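PDB 3L84: transketolase from Campylobacter jejuni, which belongs to the thiamine diphosphate-binding enzymes and has two domains of that family followed by a transketolase C-terminal domain. Local coordinates for residues V109-G114 / V124-A129. Numbering follows the deposited sequence.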
ATOM      1  N   VAL A 109       6.637  19.837  15.899  1.00  8.37           N
ATOM      2  CA  VAL A 109       6.618  18.549  15.228  1.00  7.81           C
ATOM      3  C   VAL A 109       6.645  18.798  13.718  1.00  7.21           C
ATOM      4  O   VAL A 109       5.748  19.435  13.151  1.00  7.71           O
ATOM      5  CB  VAL A 109       5.382  17.747  15.613  1.00  6.22           C
ATOM      6  CG1 VAL A 109       5.253  16.528  14.709  1.00  8.22           C
ATOM      7  CG2 VAL A 109       5.441  17.331  17.096  1.00  6.96           C
ATOM      8  N   GLU A 110       7.658  18.297  13.037  1.00  6.99           N
ATOM      9  CA  GLU A 110       7.830  18.623  11.636  1.00  7.62           C
ATOM     10  C   GLU A 110       6.818  17.950  10.733  1.00  7.26           C
ATOM     11  O   GLU A 110       6.396  18.522   9.725  1.00  8.11           O
ATOM     12  CB  GLU A 110       9.253  18.278  11.172  1.00  8.40           C
ATOM     13  CG  GLU A 110      10.343  19.196  11.773  1.00  9.84           C
ATOM     14  CD  GLU A 110      10.305  20.627  11.292  1.00 11.94           C
ATOM     15  OE1 GLU A 110       9.607  20.910  10.292  1.00 12.75           O
ATOM     16  OE2 GLU A 110      11.000  21.446  11.929  1.00 10.49           O
ATOM     17  N   ILE A 111       6.491  16.724  11.057  1.00  6.77           N
ATOM     18  CA  ILE A 111       5.625  15.901  10.213  1.00  7.47           C
ATOM     19  C   ILE A 111       5.076  14.806  11.085  1.00  7.35           C
ATOM     20  O   ILE A 111       5.727  14.392  12.040  1.00  7.26           O
ATOM     21  CB  ILE A 111       6.407  15.402   8.969  1.00  8.18           C
ATOM     22  CG1 ILE A 111       5.480  14.766   7.918  1.00  9.50           C
ATOM     23  CG2 ILE A 111       7.481  14.402   9.347  1.00  9.57           C
ATOM     24  CD1 ILE A 111       6.021  14.883   6.499  1.00 10.62           C
ATOM     25  N   ALA A 112       3.845  14.383  10.843  1.00  6.33           N
ATOM     26  CA  ALA A 112       3.265  13.298  11.584  1.00  6.28           C
ATOM     27  C   ALA A 112       3.937  12.012  11.234  1.00  8.11           C
ATOM     28  O   ALA A 112       4.142  11.740  10.048  1.00  9.97           O
ATOM     29  CB  ALA A 112       1.729  13.195  11.303  1.00  7.00           C
ATOM     30  N   THR A 113       4.315  11.228  12.229  1.00  7.53           N
ATOM     31  CA  THR A 113       4.941   9.925  11.984  1.00  8.78           C
ATOM     32  C   THR A 113       4.338   8.897  12.902  1.00  9.79           C
ATOM     33  O   THR A 113       3.689   9.196  13.869  1.00 13.00           O
ATOM     34  CB  THR A 113       6.484   9.952  12.171  1.00  9.44           C
ATOM     35  OG1 THR A 113       6.786  10.277  13.519  1.00  9.36           O
ATOM     36  CG2 THR A 113       7.168  10.950  11.182  1.00  9.58           C
ATOM     37  N   GLY A 114       4.629   7.655  12.638  1.00 11.97           N
ATOM     38  CA  GLY A 114       3.986   6.561  13.375  1.00 12.44           C
ATOM     39  C   GLY A 114       4.102   5.298  12.550  1.00 12.11           C
ATOM     40  O   GLY A 114       4.853   4.404  12.901  1.00 13.57           O
ATOM     41  N   VAL A 124      13.936  12.256   3.520  1.00  6.12           N
ATOM     42  CA  VAL A 124      14.473  12.387   2.163  1.00  6.63           C
ATOM     43  C   VAL A 124      13.735  13.483   1.424  1.00  5.94           C
ATOM     44  O   VAL A 124      14.339  14.294   0.711  1.00  6.76           O
ATOM     45  CB  VAL A 124      14.412  11.049   1.421  1.00  6.00           C
ATOM     46  CG1 VAL A 124      14.674  11.239  -0.097  1.00  7.12           C
ATOM     47  CG2 VAL A 124      15.396  10.047   2.038  1.00  8.08           C
ATOM     48  N   GLY A 125      12.401  13.542   1.592  1.00  6.31           N
ATOM     49  CA  GLY A 125      11.653  14.589   0.953  1.00  6.70           C
ATOM     50  C   GLY A 125      12.000  16.005   1.437  1.00  5.76           C
ATOM     51  O   GLY A 125      12.095  16.924   0.633  1.00  7.38           O
ATOM     52  N   PHE A 126      12.194  16.171   2.738  1.00  6.43           N
ATOM     53  CA  PHE A 126      12.654  17.478   3.242  1.00  6.63           C
ATOM     54  C   PHE A 126      14.006  17.846   2.654  1.00  6.06           C
ATOM     55  O   PHE A 126      14.227  19.010   2.390  1.00  6.85           O
ATOM     56  CB  PHE A 126      12.726  17.477   4.775  1.00  6.69           C
ATOM     57  CG  PHE A 126      11.405  17.606   5.482  1.00  6.31           C
ATOM     58  CD1 PHE A 126      10.534  18.614   5.210  1.00  7.97           C
ATOM     59  CD2 PHE A 126      11.072  16.698   6.472  1.00  8.41           C
ATOM     60  CE1 PHE A 126       9.290  18.747   5.890  1.00  8.43           C
ATOM     61  CE2 PHE A 126       9.838  16.804   7.142  1.00 10.19           C
ATOM     62  CZ  PHE A 126       8.964  17.837   6.863  1.00  8.79           C
ATOM     63  N   ALA A 127      14.890  16.878   2.446  1.00  6.46           N
ATOM     64  CA  ALA A 127      16.216  17.117   1.895  1.00  5.88           C
ATOM     65  C   ALA A 127      16.101  17.498   0.388  1.00  6.40           C
ATOM     66  O   ALA A 127      16.790  18.417  -0.068  1.00  7.20           O
ATOM     67  CB  ALA A 127      17.102  15.923   2.123  1.00  6.66           C
HETATM   68  N   MSE A 128      15.211  16.822  -0.344  1.00  5.83           N
HETATM   69  CA  MSE A 128      14.979  17.205  -1.749  1.00  6.45           C
HETATM   70  C   MSE A 128      14.354  18.586  -1.832  1.00  6.55           C
HETATM   71  O   MSE A 128      14.707  19.407  -2.689  1.00  6.37           O
HETATM   72  CB  MSE A 128      14.073  16.198  -2.421  1.00  7.25           C
HETATM   73  CG  MSE A 128      14.730  14.835  -2.645  1.00  7.21           C
HETATM   74 SE   MSE A 128      13.713  13.527  -3.602  0.60 10.77          SE
HETATM   75  CE  MSE A 128      13.746  14.363  -5.356  1.00 11.21           C
ATOM     76  N   ALA A 129      13.356  18.830  -0.986  1.00  6.98           N
ATOM     77  CA  ALA A 129      12.686  20.137  -0.917  1.00  6.45           C
ATOM     78  C   ALA A 129      13.689  21.244  -0.617  1.00  6.52           C
ATOM     79  O   ALA A 129      13.688  22.275  -1.262  1.00  7.44           O
ATOM     80  CB  ALA A 129      11.558  20.133   0.108  1.00  7.27           C
TER
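The ring of Phe126 meets residues 109-114 at its rim, with Glu110 O and Ile111 CG2 near the ring plane and the isoleucine tip displaced to one side of it. The far end of the ring, CE2 and CZ, does the touching. Ile111 CG2 lies 4.0 Å from Phe126 CE2. Ile111 CB sits close to both ring atoms, at 4.1 Å from Phe126 CZ. The tip of the isoleucine, CD1, reaches Phe126 CZ at 4.2 Å. A chi1 of -169° leaves CG2 facing Phe126 CE2, while CG1 carries CD1 to the side of CZ. Glu110 adds its backbone O, 3.9 Å from Phe126 CZ. That oxygen also accepts a hydrogen bond from Arg403, whose side chain touches Phe126 too. Glu110 CB approaches Phe126 CE2 at 4.3 Å, and the carboxylate beyond it forms a salt bridge with Arg58. No hydrogen bond joins the two segments, so the link is van der Waals contact. Phe126 also touches Val62 and Ala400. The ring is thus buried where helix 118-137, the loop and strand 60-63 of the thiamine diphosphate-binding domain meet helix 391-404 of the pyrimidine-binding domain, at the junction of these two domains of the transketolase fold.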